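Local atomic coordinates of type III restriction-modification enzyme EcoP15I Mod subunit (Escherichia coli, PDB entry 4ZCF), a protein that transfers a methyl group from S-adenosyl-L-methionine to N6 of the second adenine of the DNA site 5'-CAGCAG-3' and joins the Res subunit in DNA cleavage. Residues 189-194 against 247-252; 222-227 against 386-391; 67-72 against 178-183. All coordinates share one frame; numbering follows the deposited sequence.

Interaction 1 of 3, residues 189-194 against 247-252; sequences MREDGT and YTKNKE
Strands 193-199 and 241-248 run antiparallel, and near one end of their pairing T194 and T248 form a non-hydrogen-bonded pair with CA atoms 4.3 Å apart. Just before T194, a type I turn from R190 to G193 reverses the chain; the chain leaves the other strand after T248, and K249 and N250 pass along that turn. G193 O holds the corner, taking two donors: T248 OG1 at 3.0 Å, in the carbonyl plane, and K249 N at 3.2 Å, from above it. T248 manages this because its OG1 lies anti to its backbone N (chi1 -176°).

K249 does most of the side-chain work. Bent at chi2 and chi4, its chain runs obliquely past M189, CG lying 3.7 Å from M189 CB, and curls so that NZ meets M189 O at 2.8 Å in the carbonyl plane. R186 O also accepts from this ammonium. An alanine here would remove the ammonium's bond to M189 O and would probably leave the side of the turn less firmly packed. N250 adds weaker ties, N to E191 O and ND2 to E191 OE1 at 3.4 Å, while its amide also bonds E150 of the Res chain. R190 grips D192 side-on with NE and NH2, one to each carboxylate oxygen, and its NH1 goes on to E434.

The ammonium bonds two backbone carbonyls; E191 OE2, 5.1 Å from K249 NZ, and a long, weak ion pair with E115 probably help balance its charge. The chemistry implies polar contacts at the ends of two inner sheet strands, where the Res chain approaches.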
ATOM      1  N   MET A 189      -5.249   5.715  -8.755  1.00 35.79           N
ATOM      2  CA  MET A 189      -5.390   4.292  -8.529  1.00 33.18           C
ATOM      3  C   MET A 189      -6.741   3.902  -8.051  1.00 38.80           C
ATOM      4  O   MET A 189      -7.215   4.404  -7.035  1.00 39.96           O
ATOM      5  CB  MET A 189      -4.350   3.826  -7.512  1.00 35.00           C
ATOM      6  CG  MET A 189      -2.947   3.806  -8.051  1.00 39.06           C
ATOM      7  SD  MET A 189      -1.682   3.442  -6.813  1.00 43.49           S
ATOM      8  CE  MET A 189      -2.113   1.787  -6.451  1.00 40.21           C
ATOM      9  N   ARG A 190      -7.323   2.904  -8.719  1.00 36.96           N
ATOM     10  CA  ARG A 190      -8.563   2.227  -8.333  1.00 35.99           C
ATOM     11  C   ARG A 190      -8.267   1.571  -6.959  1.00 43.33           C
ATOM     12  O   ARG A 190      -7.104   1.230  -6.679  1.00 44.12           O
ATOM     13  CB  ARG A 190      -8.821   1.113  -9.346  1.00 31.51           C
ATOM     14  CG  ARG A 190     -10.007   1.303 -10.273  1.00 30.35           C
ATOM     15  CD  ARG A 190      -9.918   0.393 -11.504  1.00 37.43           C
ATOM     16  NE  ARG A 190     -10.157  -1.017 -11.190  1.00 45.67           N
ATOM     17  CZ  ARG A 190     -10.406  -1.973 -12.092  1.00 61.39           C
ATOM     18  NH1 ARG A 190     -10.440  -1.682 -13.392  1.00 39.04           N
ATOM     19  NH2 ARG A 190     -10.620  -3.228 -11.700  1.00 44.49           N
ATOM     20  N   GLU A 191      -9.283   1.388  -6.111  1.00 40.08           N
ATOM     21  CA  GLU A 191      -9.077   0.770  -4.791  1.00 39.76           C
ATOM     22  C   GLU A 191      -8.435  -0.624  -4.889  1.00 42.25           C
ATOM     23  O   GLU A 191      -7.591  -0.973  -4.076  1.00 42.55           O
ATOM     24  CB  GLU A 191     -10.389   0.720  -4.015  1.00 41.32           C
ATOM     25  CG  GLU A 191     -10.851   2.099  -3.571  1.00 54.92           C
ATOM     26  CD  GLU A 191     -10.739   2.344  -2.079  1.00 77.35           C
ATOM     27  OE1 GLU A 191     -11.678   1.950  -1.346  1.00 65.53           O
ATOM     28  OE2 GLU A 191      -9.706   2.901  -1.641  1.00 67.88           O
ATOM     29  N   ASP A 192      -8.805  -1.385  -5.921  1.00 37.30           N
ATOM     30  CA  ASP A 192      -8.320  -2.738  -6.210  1.00 35.44           C
ATOM     31  C   ASP A 192      -7.042  -2.710  -7.086  1.00 36.52           C
ATOM     32  O   ASP A 192      -6.629  -3.745  -7.589  1.00 34.50           O
ATOM     33  CB  ASP A 192      -9.459  -3.541  -6.895  1.00 35.92           C
ATOM     34  CG  ASP A 192      -9.855  -3.130  -8.308  1.00 45.03           C
ATOM     35  OD1 ASP A 192      -9.491  -2.002  -8.736  1.00 46.43           O
ATOM     36  OD2 ASP A 192     -10.524  -3.927  -8.986  1.00 50.03           O
ATOM     37  N   GLY A 193      -6.508  -1.502  -7.303  1.00 33.21           N
ATOM     38  CA  GLY A 193      -5.350  -1.193  -8.133  1.00 31.49           C
ATOM     39  C   GLY A 193      -4.030  -1.352  -7.423  1.00 35.33           C
ATOM     40  O   GLY A 193      -3.993  -1.492  -6.194  1.00 34.78           O
ATOM     41  N   THR A 194      -2.932  -1.397  -8.223  1.00 33.41           N
ATOM     42  CA  THR A 194      -1.549  -1.633  -7.781  1.00 32.96           C
ATOM     43  C   THR A 194      -0.508  -0.776  -8.486  1.00 36.84           C
ATOM     44  O   THR A 194      -0.670  -0.429  -9.646  1.00 38.26           O
ATOM     45  CB  THR A 194      -1.144  -3.122  -7.969  1.00 38.89           C
ATOM     46  OG1 THR A 194      -1.503  -3.571  -9.274  1.00 42.35           O
ATOM     47  CG2 THR A 194      -1.735  -4.045  -6.919  1.00 30.87           C
ATOM     48  N   TYR A 247       2.791  -2.215  -4.363  1.00 30.88           N
ATOM     49  CA  TYR A 247       1.855  -1.708  -3.352  1.00 30.36           C
ATOM     50  C   TYR A 247       0.469  -1.672  -3.976  1.00 34.75           C
ATOM     51  O   TYR A 247       0.327  -1.705  -5.187  1.00 32.10           O
ATOM     52  CB  TYR A 247       2.251  -0.298  -2.828  1.00 31.07           C
ATOM     53  CG  TYR A 247       3.343  -0.271  -1.773  1.00 31.09           C
ATOM     54  CD1 TYR A 247       4.672  -0.522  -2.107  1.00 32.23           C
ATOM     55  CD2 TYR A 247       3.051   0.024  -0.443  1.00 31.22           C
ATOM     56  CE1 TYR A 247       5.672  -0.535  -1.140  1.00 29.64           C
ATOM     57  CE2 TYR A 247       4.047   0.010   0.535  1.00 31.55           C
ATOM     58  CZ  TYR A 247       5.360  -0.248   0.176  1.00 32.13           C
ATOM     59  OH  TYR A 247       6.367  -0.201   1.105  1.00 33.17           O
ATOM     60  N   THR A 248      -0.545  -1.643  -3.135  1.00 34.80           N
ATOM     61  CA  THR A 248      -1.947  -1.590  -3.520  1.00 34.89           C
ATOM     62  C   THR A 248      -2.548  -0.306  -2.951  1.00 39.56           C
ATOM     63  O   THR A 248      -1.947   0.287  -2.052  1.00 38.99           O
ATOM     64  CB  THR A 248      -2.658  -2.891  -3.100  1.00 37.49           C
ATOM     65  OG1 THR A 248      -4.007  -2.877  -3.554  1.00 35.05           O
ATOM     66  CG2 THR A 248      -2.599  -3.152  -1.618  1.00 33.69           C
ATOM     67  N   LYS A 249      -3.687   0.167  -3.509  1.00 36.60           N
ATOM     68  CA  LYS A 249      -4.341   1.361  -2.968  1.00 35.69           C
ATOM     69  C   LYS A 249      -5.064   0.963  -1.680  1.00 37.82           C
ATOM     70  O   LYS A 249      -4.903   1.607  -0.647  1.00 36.29           O
ATOM     71  CB  LYS A 249      -5.318   1.972  -3.975  1.00 37.62           C
ATOM     72  CG  LYS A 249      -5.248   3.484  -3.972  1.00 40.58           C
ATOM     73  CD  LYS A 249      -6.271   4.147  -3.070  1.00 38.99           C
ATOM     74  CE  LYS A 249      -6.380   5.627  -3.359  1.00 41.16           C
ATOM     75  NZ  LYS A 249      -6.979   5.907  -4.710  1.00 40.93           N
ATOM     76  N   ASN A 250      -5.793  -0.153  -1.742  1.00 35.31           N
ATOM     77  CA  ASN A 250      -6.507  -0.729  -0.618  1.00 36.10           C
ATOM     78  C   ASN A 250      -6.332  -2.235  -0.633  1.00 41.06           C
ATOM     79  O   ASN A 250      -6.962  -2.908  -1.459  1.00 39.61           O
ATOM     80  CB  ASN A 250      -8.002  -0.378  -0.686  1.00 36.80           C
ATOM     81  CG  ASN A 250      -8.777  -0.685   0.558  1.00 52.65           C
ATOM     82  OD1 ASN A 250      -8.312  -1.363   1.476  1.00 42.90           O
ATOM     83  ND2 ASN A 250     -10.001  -0.202   0.598  1.00 52.68           N
ATOM     84  N   LYS A 251      -5.526  -2.763   0.328  1.00 38.46           N
ATOM     85  CA  LYS A 251      -5.269  -4.191   0.500  1.00 39.58           C
ATOM     86  C   LYS A 251      -6.532  -5.038   0.620  1.00 45.79           C
ATOM     87  O   LYS A 251      -6.532  -6.194   0.201  1.00 46.68           O
ATOM     88  CB  LYS A 251      -4.330  -4.429   1.688  1.00 43.67           C
ATOM     89  CG  LYS A 251      -3.709  -5.835   1.741  1.00 57.51           C
ATOM     90  CD  LYS A 251      -2.574  -6.057   0.765  1.00 59.77           C
ATOM     91  CE  LYS A 251      -2.021  -7.446   0.919  1.00 76.43           C
ATOM     92  NZ  LYS A 251      -0.836  -7.678   0.053  1.00 90.93           N
ATOM     93  N   GLU A 252      -7.608  -4.448   1.145  1.00 43.66           N
ATOM     94  CA  GLU A 252      -8.915  -5.071   1.357  1.00 43.93           C
ATOM     95  C   GLU A 252      -9.650  -5.265   0.040  1.00 48.62           C
ATOM     96  O   GLU A 252     -10.334  -6.272  -0.129  1.00 50.27           O
ATOM     97  CB  GLU A 252      -9.774  -4.201   2.297  1.00 45.65           C
ATOM     98  CG  GLU A 252      -9.126  -3.868   3.635  1.00 61.84           C
ATOM     99  CD  GLU A 252      -9.151  -4.978   4.671  1.00 93.49           C
ATOM    100  OE1 GLU A 252     -10.233  -5.221   5.257  1.00104.91           O
ATOM    101  OE2 GLU A 252      -8.085  -5.588   4.915  1.00 82.11           O
TER

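Interaction 2 of 3, residues 222-227 against 386-391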
ATOM      1  N   GLY A 222       4.403  -6.960  -1.775  1.00 28.66           N
ATOM      2  CA  GLY A 222       5.651  -7.705  -1.741  1.00 26.14           C
ATOM      3  C   GLY A 222       6.649  -7.054  -2.668  1.00 30.89           C
ATOM      4  O   GLY A 222       6.328  -6.071  -3.352  1.00 30.77           O
ATOM      5  N   ASP A 223       7.889  -7.573  -2.662  1.00 27.32           N
ATOM      6  CA  ASP A 223       8.973  -7.108  -3.511  1.00 26.11           C
ATOM      7  C   ASP A 223       9.428  -8.267  -4.317  1.00 31.77           C
ATOM      8  O   ASP A 223       9.444  -9.399  -3.827  1.00 29.05           O
ATOM      9  CB  ASP A 223      10.131  -6.500  -2.706  1.00 27.68           C
ATOM     10  CG  ASP A 223       9.671  -5.426  -1.723  1.00 42.13           C
ATOM     11  OD1 ASP A 223       8.831  -4.555  -2.126  1.00 41.63           O
ATOM     12  OD2 ASP A 223      10.098  -5.479  -0.541  1.00 47.92           O
ATOM     13  N   LEU A 224       9.713  -7.989  -5.589  1.00 31.06           N
ATOM     14  CA  LEU A 224      10.179  -8.966  -6.555  1.00 31.37           C
ATOM     15  C   LEU A 224      11.655  -8.716  -6.813  1.00 32.67           C
ATOM     16  O   LEU A 224      12.113  -7.576  -6.787  1.00 28.17           O
ATOM     17  CB  LEU A 224       9.389  -8.883  -7.882  1.00 31.50           C
ATOM     18  CG  LEU A 224       7.857  -8.875  -7.787  1.00 34.52           C
ATOM     19  CD1 LEU A 224       7.236  -8.238  -9.046  1.00 33.43           C
ATOM     20  CD2 LEU A 224       7.307 -10.292  -7.577  1.00 35.73           C
ATOM     21  N   VAL A 225      12.400  -9.808  -7.029  1.00 30.77           N
ATOM     22  CA  VAL A 225      13.836  -9.770  -7.296  1.00 28.37           C
ATOM     23  C   VAL A 225      14.046 -10.119  -8.728  1.00 31.76           C
ATOM     24  O   VAL A 225      13.678 -11.203  -9.160  1.00 32.17           O
ATOM     25  CB  VAL A 225      14.630 -10.644  -6.297  1.00 29.83           C
ATOM     26  CG1 VAL A 225      16.073 -10.841  -6.739  1.00 28.66           C
ATOM     27  CG2 VAL A 225      14.563 -10.039  -4.887  1.00 28.74           C
ATOM     28  N   TRP A 226      14.507  -9.146  -9.501  1.00 30.76           N
ATOM     29  CA  TRP A 226      14.791  -9.336 -10.925  1.00 31.45           C
ATOM     30  C   TRP A 226      16.303  -9.597 -11.125  1.00 34.44           C
ATOM     31  O   TRP A 226      17.106  -8.674 -11.007  1.00 32.08           O
ATOM     32  CB  TRP A 226      14.279  -8.131 -11.773  1.00 30.24           C
ATOM     33  CG  TRP A 226      14.420  -8.304 -13.265  1.00 31.02           C
ATOM     34  CD1 TRP A 226      14.337  -9.469 -13.968  1.00 34.01           C
ATOM     35  CD2 TRP A 226      14.629  -7.271 -14.230  1.00 31.30           C
ATOM     36  NE1 TRP A 226      14.603  -9.240 -15.296  1.00 33.87           N
ATOM     37  CE2 TRP A 226      14.728  -7.893 -15.497  1.00 35.70           C
ATOM     38  CE3 TRP A 226      14.783  -5.868 -14.147  1.00 32.93           C
ATOM     39  CZ2 TRP A 226      14.949  -7.161 -16.678  1.00 35.62           C
ATOM     40  CZ3 TRP A 226      15.002  -5.142 -15.312  1.00 34.57           C
ATOM     41  CH2 TRP A 226      15.086  -5.782 -16.560  1.00 35.63           C
ATOM     42  N   LYS A 227      16.677 -10.876 -11.324  1.00 32.41           N
ATOM     43  CA  LYS A 227      18.056 -11.281 -11.614  1.00 32.30           C
ATOM     44  C   LYS A 227      18.182 -11.120 -13.149  1.00 38.64           C
ATOM     45  O   LYS A 227      17.679 -11.945 -13.923  1.00 38.78           O
ATOM     46  CB  LYS A 227      18.347 -12.697 -11.073  1.00 33.73           C
ATOM     47  CG  LYS A 227      19.480 -13.431 -11.776  1.00 46.20           C
ATOM     48  CD  LYS A 227      20.818 -13.288 -11.134  1.00 47.67           C
ATOM     49  CE  LYS A 227      21.810 -14.218 -11.808  1.00 42.27           C
ATOM     50  NZ  LYS A 227      22.014 -13.947 -13.264  1.00 19.79           N
ATOM     51  N   GLN A 386      -0.532 -20.642 -12.960  1.00 35.63           N
ATOM     52  CA  GLN A 386       0.811 -20.096 -12.759  1.00 35.01           C
ATOM     53  C   GLN A 386       0.760 -18.916 -11.833  1.00 39.40           C
ATOM     54  O   GLN A 386       0.034 -17.957 -12.100  1.00 41.48           O
ATOM     55  CB  GLN A 386       1.453 -19.731 -14.122  1.00 36.29           C
ATOM     56  CG  GLN A 386       2.869 -19.111 -14.099  1.00 42.42           C
ATOM     57  CD  GLN A 386       3.967 -20.047 -13.670  1.00 69.98           C
ATOM     58  OE1 GLN A 386       4.618 -19.846 -12.634  1.00 69.20           O
ATOM     59  NE2 GLN A 386       4.224 -21.082 -14.466  1.00 65.16           N
ATOM     60  N   LYS A 387       1.521 -18.998 -10.735  1.00 34.27           N
ATOM     61  CA  LYS A 387       1.676 -17.967  -9.696  1.00 32.86           C
ATOM     62  C   LYS A 387       2.795 -16.961 -10.067  1.00 37.72           C
ATOM     63  O   LYS A 387       3.617 -17.219 -10.971  1.00 38.44           O
ATOM     64  CB  LYS A 387       2.051 -18.639  -8.351  1.00 33.44           C
ATOM     65  CG  LYS A 387       3.469 -19.217  -8.344  1.00 31.44           C
ATOM     66  CD  LYS A 387       3.812 -19.964  -7.096  1.00 35.11           C
ATOM     67  CE  LYS A 387       5.282 -20.275  -7.066  1.00 30.56           C
ATOM     68  NZ  LYS A 387       5.552 -21.679  -6.672  1.00 38.86           N
ATOM     69  N   LEU A 388       2.896 -15.867  -9.284  1.00 31.28           N
ATOM     70  CA  LEU A 388       3.987 -14.933  -9.466  1.00 28.88           C
ATOM     71  C   LEU A 388       5.059 -15.251  -8.413  1.00 31.46           C
ATOM     72  O   LEU A 388       4.889 -14.925  -7.252  1.00 30.17           O
ATOM     73  CB  LEU A 388       3.478 -13.482  -9.355  1.00 28.15           C
ATOM     74  CG  LEU A 388       4.488 -12.327  -9.376  1.00 30.07           C
ATOM     75  CD1 LEU A 388       5.328 -12.313 -10.673  1.00 29.31           C
ATOM     76  CD2 LEU A 388       3.783 -11.034  -9.198  1.00 29.48           C
ATOM     77  N   SER A 389       6.139 -15.929  -8.815  1.00 30.43           N
ATOM     78  CA  SER A 389       7.258 -16.221  -7.924  1.00 30.20           C
ATOM     79  C   SER A 389       8.038 -14.894  -7.627  1.00 32.83           C
ATOM     80  O   SER A 389       8.073 -14.015  -8.480  1.00 31.46           O
ATOM     81  CB  SER A 389       8.153 -17.306  -8.509  1.00 32.75           C
ATOM     82  OG  SER A 389       9.453 -17.260  -7.921  1.00 46.29           O
ATOM     83  N   SER A 390       8.608 -14.744  -6.411  1.00 30.34           N
ATOM     84  CA  SER A 390       9.301 -13.514  -5.989  1.00 30.71           C
ATOM     85  C   SER A 390      10.649 -13.230  -6.664  1.00 34.23           C
ATOM     86  O   SER A 390      11.092 -12.070  -6.688  1.00 32.21           O
ATOM     87  CB  SER A 390       9.437 -13.453  -4.469  1.00 34.30           C
ATOM     88  OG  SER A 390      10.378 -14.397  -3.985  1.00 40.13           O
ATOM     89  N   VAL A 391      11.311 -14.289  -7.181  1.00 30.39           N
ATOM     90  CA  VAL A 391      12.620 -14.185  -7.848  1.00 29.21           C
ATOM     91  C   VAL A 391      12.485 -14.472  -9.340  1.00 36.51           C
ATOM     92  O   VAL A 391      12.260 -15.621  -9.717  1.00 37.86           O
ATOM     93  CB  VAL A 391      13.704 -15.078  -7.174  1.00 30.08           C
ATOM     94  CG1 VAL A 391      15.070 -14.909  -7.859  1.00 28.85           C
ATOM     95  CG2 VAL A 391      13.799 -14.784  -5.692  1.00 28.99           C
TER
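At this edge of the Rossmann-like methyltransferase sheet, strand 220-227 takes up a parallel neighbour, the end strand 391-393, and the chain from Q386 to V391 leads into it. K387 lies away from strand 220-227; its ammonium forms a salt bridge with E240 of the second subunit.

L388 is the first residue to touch. With CG anti to its backbone N (chi1 174°), it reaches over to L224, and the two leucines cross at about a right angle. A single methyl of L224, CD2, does the touching: it sits 3.9 Å from L388 CG and meets both of that residue's methyls as well. L426 and F429 of helix 420-430 pack against this leucine pair, L426 on L224 and F429 on L388.

S389 turns its CB away from the strand, and its hydroxyl bonds E240 of the second subunit. L388 and S389 also pair in parallel with a strand of that subunit, so the beta structure runs on across the dimer interface.

S390 brings its backbone up to the strand and sends its side chain to the partner: OG, held between its own N and carbonyl carbon (chi1 71°), bonds H241 ND1 and E240 N of the second subunit. Its carbonyl meanwhile faces V225, and S390 O also approaches L224 CA at 3.2 Å.

V391 completes the pairing, its CA 4.6 Å from that of V225. Both valine side chains lie on the same face of the sheet in loose contact, V225 CB to V391 CG2 being 4.3 Å, and V391 CA points its hydrogen at V225 O. The one hydrogen bond between the two segments is V225 N to S390 O, 2.6 Å long and nearly straight at 169°, with the donor almost on the C=O axis.

Interaction 3 of 3, residues 67-72 against 178-183; sequences RLLANL and IYPRLY
R67 opens the contact near the end of helix 63-71, with the aliphatic part of its side chain. CG lies anti to the carbonyl carbon (chi1 -79°) and rests obliquely against the Y179 ring near its hydroxyl, R67 CG to Y179 OH being 3.9 Å. Further out the chain bends at chi3, and the guanidinium plane stands 89° to that ring.

L69 comes next, its CB 4.1 Å from P180 CB. A70 is the small central piece: its single methyl, CB, reaches P180 CB and Y183 CD2, each at 3.8 Å, and its CA is 4.7 Å from that of P180. Y179 and Y183, one turn apart and both with CG anti to the backbone N, have CB directed toward helix 63-71, where Y179 meets R67 and Y183 meets A70. N71 folds ND2 back onto R67 O at 2.7 Å.

The packing is apolar, and the short segments 67-71 and 178-183 cross at -42°, their axes 8.3 Å apart at closest. Helix 171-188 kinks at P180 and R181; on its other sides it meets helix 204-215, through Y179 and L182, and helix 102-113, where L103 touches P180 and R181. L68 turns from the contact to helix 143-150 and to F176 of the Res chain.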
ATOM      1  N   ARG A  67       5.796  18.168  -0.086  1.00 37.39           N
ATOM      2  CA  ARG A  67       4.377  18.273   0.297  1.00 38.43           C
ATOM      3  C   ARG A  67       3.670  19.475  -0.405  1.00 42.20           C
ATOM      4  O   ARG A  67       2.526  19.356  -0.849  1.00 40.84           O
ATOM      5  CB  ARG A  67       4.221  18.340   1.829  1.00 39.99           C
ATOM      6  CG  ARG A  67       4.332  16.969   2.505  1.00 57.92           C
ATOM      7  CD  ARG A  67       3.929  16.979   3.975  1.00 76.18           C
ATOM      8  NE  ARG A  67       5.029  17.381   4.860  1.00 89.23           N
ATOM      9  CZ  ARG A  67       5.152  18.582   5.425  1.00105.79           C
ATOM     10  NH1 ARG A  67       4.235  19.522   5.216  1.00 91.15           N
ATOM     11  NH2 ARG A  67       6.189  18.850   6.208  1.00 90.95           N
ATOM     12  N   LEU A  68       4.387  20.606  -0.529  1.00 39.56           N
ATOM     13  CA  LEU A  68       3.956  21.834  -1.194  1.00 39.53           C
ATOM     14  C   LEU A  68       3.764  21.574  -2.696  1.00 43.46           C
ATOM     15  O   LEU A  68       2.673  21.809  -3.226  1.00 41.96           O
ATOM     16  CB  LEU A  68       5.019  22.930  -0.967  1.00 39.57           C
ATOM     17  CG  LEU A  68       4.777  24.279  -1.640  1.00 43.96           C
ATOM     18  CD1 LEU A  68       3.423  24.900  -1.215  1.00 43.99           C
ATOM     19  CD2 LEU A  68       5.905  25.203  -1.359  1.00 44.95           C
ATOM     20  N   LEU A  69       4.828  21.050  -3.355  1.00 40.84           N
ATOM     21  CA  LEU A  69       4.880  20.652  -4.766  1.00 41.35           C
ATOM     22  C   LEU A  69       3.680  19.841  -5.216  1.00 46.39           C
ATOM     23  O   LEU A  69       3.298  19.966  -6.374  1.00 48.63           O
ATOM     24  CB  LEU A  69       6.153  19.829  -5.020  1.00 41.73           C
ATOM     25  CG  LEU A  69       7.281  20.453  -5.859  1.00 46.72           C
ATOM     26  CD1 LEU A  69       7.554  21.916  -5.471  1.00 47.57           C
ATOM     27  CD2 LEU A  69       8.551  19.611  -5.759  1.00 45.96           C
ATOM     28  N   ALA A  70       3.106  19.000  -4.331  1.00 41.86           N
ATOM     29  CA  ALA A  70       1.968  18.141  -4.634  1.00 42.36           C
ATOM     30  C   ALA A  70       0.628  18.860  -4.525  1.00 48.72           C
ATOM     31  O   ALA A  70      -0.360  18.444  -5.149  1.00 48.68           O
ATOM     32  CB  ALA A  70       1.985  16.928  -3.729  1.00 43.40           C
ATOM     33  N   ASN A  71       0.585  19.930  -3.721  1.00 46.99           N
ATOM     34  CA  ASN A  71      -0.638  20.710  -3.485  1.00 46.75           C
ATOM     35  C   ASN A  71      -0.709  21.962  -4.349  1.00 49.29           C
ATOM     36  O   ASN A  71      -1.801  22.499  -4.518  1.00 49.56           O
ATOM     37  CB  ASN A  71      -0.844  21.000  -1.990  1.00 47.90           C
ATOM     38  CG  ASN A  71      -1.094  19.755  -1.170  1.00 57.65           C
ATOM     39  OD1 ASN A  71      -2.150  19.134  -1.249  1.00 48.90           O
ATOM     40  ND2 ASN A  71      -0.115  19.332  -0.394  1.00 49.58           N
ATOM     41  N   LEU A  72       0.449  22.395  -4.925  1.00 43.96           N
ATOM     42  CA  LEU A  72       0.593  23.507  -5.867  1.00 42.90           C
ATOM     43  C   LEU A  72      -0.297  23.196  -7.083  1.00 49.81           C
ATOM     44  O   LEU A  72      -0.321  22.042  -7.514  1.00 49.90           O
ATOM     45  CB  LEU A  72       2.065  23.647  -6.317  1.00 42.11           C
ATOM     46  CG  LEU A  72       2.946  24.590  -5.506  1.00 45.34           C
ATOM     47  CD1 LEU A  72       4.392  24.521  -5.952  1.00 44.20           C
ATOM     48  CD2 LEU A  72       2.463  26.008  -5.593  1.00 46.80           C
ATOM     49  N   ILE A 178      10.687  12.128  -6.046  1.00 34.83           N
ATOM     50  CA  ILE A 178       9.583  11.144  -6.181  1.00 34.95           C
ATOM     51  C   ILE A 178       8.323  11.393  -5.383  1.00 36.67           C
ATOM     52  O   ILE A 178       7.253  11.086  -5.898  1.00 35.60           O
ATOM     53  CB  ILE A 178       9.982   9.633  -6.160  1.00 39.33           C
ATOM     54  CG1 ILE A 178      10.875   9.292  -4.972  1.00 40.32           C
ATOM     55  CG2 ILE A 178      10.609   9.164  -7.490  1.00 42.62           C
ATOM     56  CD1 ILE A 178      10.168   9.009  -3.683  1.00 47.65           C
ATOM     57  N   TYR A 179       8.435  11.832  -4.098  1.00 33.80           N
ATOM     58  CA  TYR A 179       7.281  12.066  -3.217  1.00 32.97           C
ATOM     59  C   TYR A 179       6.026  12.659  -3.901  1.00 36.49           C
ATOM     60  O   TYR A 179       4.961  12.021  -3.804  1.00 38.45           O
ATOM     61  CB  TYR A 179       7.654  12.871  -1.941  1.00 35.06           C
ATOM     62  CG  TYR A 179       6.485  13.055  -0.982  1.00 38.08           C
ATOM     63  CD1 TYR A 179       5.510  14.020  -1.216  1.00 39.36           C
ATOM     64  CD2 TYR A 179       6.325  12.222   0.126  1.00 39.34           C
ATOM     65  CE1 TYR A 179       4.384  14.127  -0.405  1.00 39.38           C
ATOM     66  CE2 TYR A 179       5.216  12.342   0.963  1.00 40.41           C
ATOM     67  CZ  TYR A 179       4.248  13.299   0.692  1.00 49.83           C
ATOM     68  OH  TYR A 179       3.130  13.439   1.484  1.00 55.50           O
ATOM     69  N   PRO A 180       6.061  13.874  -4.538  1.00 29.84           N
ATOM     70  CA  PRO A 180       4.814  14.434  -5.073  1.00 27.95           C
ATOM     71  C   PRO A 180       4.232  13.629  -6.226  1.00 32.56           C
ATOM     72  O   PRO A 180       3.012  13.623  -6.427  1.00 32.32           O
ATOM     73  CB  PRO A 180       5.216  15.844  -5.469  1.00 29.29           C
ATOM     74  CG  PRO A 180       6.668  15.750  -5.778  1.00 33.79           C
ATOM     75  CD  PRO A 180       7.187  14.815  -4.750  1.00 30.33           C
ATOM     76  N   ARG A 181       5.103  12.949  -6.976  1.00 29.94           N
ATOM     77  CA  ARG A 181       4.730  12.089  -8.099  1.00 30.46           C
ATOM     78  C   ARG A 181       3.944  10.840  -7.630  1.00 33.41           C
ATOM     79  O   ARG A 181       2.823  10.600  -8.104  1.00 32.02           O
ATOM     80  CB  ARG A 181       5.975  11.758  -8.922  1.00 30.85           C
ATOM     81  CG  ARG A 181       6.456  12.986  -9.702  1.00 32.53           C
ATOM     82  CD  ARG A 181       7.924  12.975 -10.010  1.00 31.59           C
ATOM     83  NE  ARG A 181       8.295  14.103 -10.868  1.00 41.70           N
ATOM     84  CZ  ARG A 181       8.561  15.331 -10.430  1.00 56.56           C
ATOM     85  NH1 ARG A 181       8.528  15.604  -9.124  1.00 32.18           N
ATOM     86  NH2 ARG A 181       8.844  16.299 -11.290  1.00 46.76           N
ATOM     87  N   LEU A 182       4.476  10.143  -6.598  1.00 28.59           N
ATOM     88  CA  LEU A 182       3.853   8.983  -5.952  1.00 27.56           C
ATOM     89  C   LEU A 182       2.599   9.398  -5.214  1.00 37.39           C
ATOM     90  O   LEU A 182       1.628   8.638  -5.190  1.00 39.45           O
ATOM     91  CB  LEU A 182       4.836   8.362  -4.956  1.00 26.90           C
ATOM     92  CG  LEU A 182       6.098   7.664  -5.518  1.00 30.19           C
ATOM     93  CD1 LEU A 182       6.827   6.982  -4.412  1.00 30.73           C
ATOM     94  CD2 LEU A 182       5.757   6.630  -6.631  1.00 25.03           C
ATOM     95  N   TYR A 183       2.607  10.617  -4.612  1.00 36.26           N
ATOM     96  CA  TYR A 183       1.465  11.169  -3.905  1.00 36.79           C
ATOM     97  C   TYR A 183       0.280  11.365  -4.842  1.00 39.40           C
ATOM     98  O   TYR A 183      -0.808  10.883  -4.532  1.00 40.64           O
ATOM     99  CB  TYR A 183       1.848  12.468  -3.157  1.00 40.23           C
ATOM    100  CG  TYR A 183       0.729  13.015  -2.294  1.00 43.83           C
ATOM    101  CD1 TYR A 183       0.555  12.578  -0.981  1.00 46.17           C
ATOM    102  CD2 TYR A 183      -0.203  13.913  -2.812  1.00 44.85           C
ATOM    103  CE1 TYR A 183      -0.498  13.053  -0.190  1.00 46.46           C
ATOM    104  CE2 TYR A 183      -1.268  14.376  -2.040  1.00 46.17           C
ATOM    105  CZ  TYR A 183      -1.392  13.972  -0.718  1.00 53.20           C
ATOM    106  OH  TYR A 183      -2.434  14.445   0.042  1.00 54.39           O
TER

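Interactions 1 and 2 belong to one sheet: strands 241-248 and 220-227 are neighbours in it, and the two contacts lie 19 Å apart between centres, with nearest atoms about 5 Å apart. Interaction 3 is on the helical layer, yet helix 171-188 leads straight into strand 189-190 of interaction 1, also 19 Å away centre to centre; interactions 2 and 3 are 29 Å apart. The nearest atoms of interactions 1 and 2 are about 6 and 5 Å from the bound DNA, against about 23 Å for interaction 3, whose Y179 side chain is instead about 8 Å from a manganese ion. The predicted S-adenosylmethionine-binding residues 123-126 directly follow strand 117-122, which adjoins strand 193-199 in the sheet.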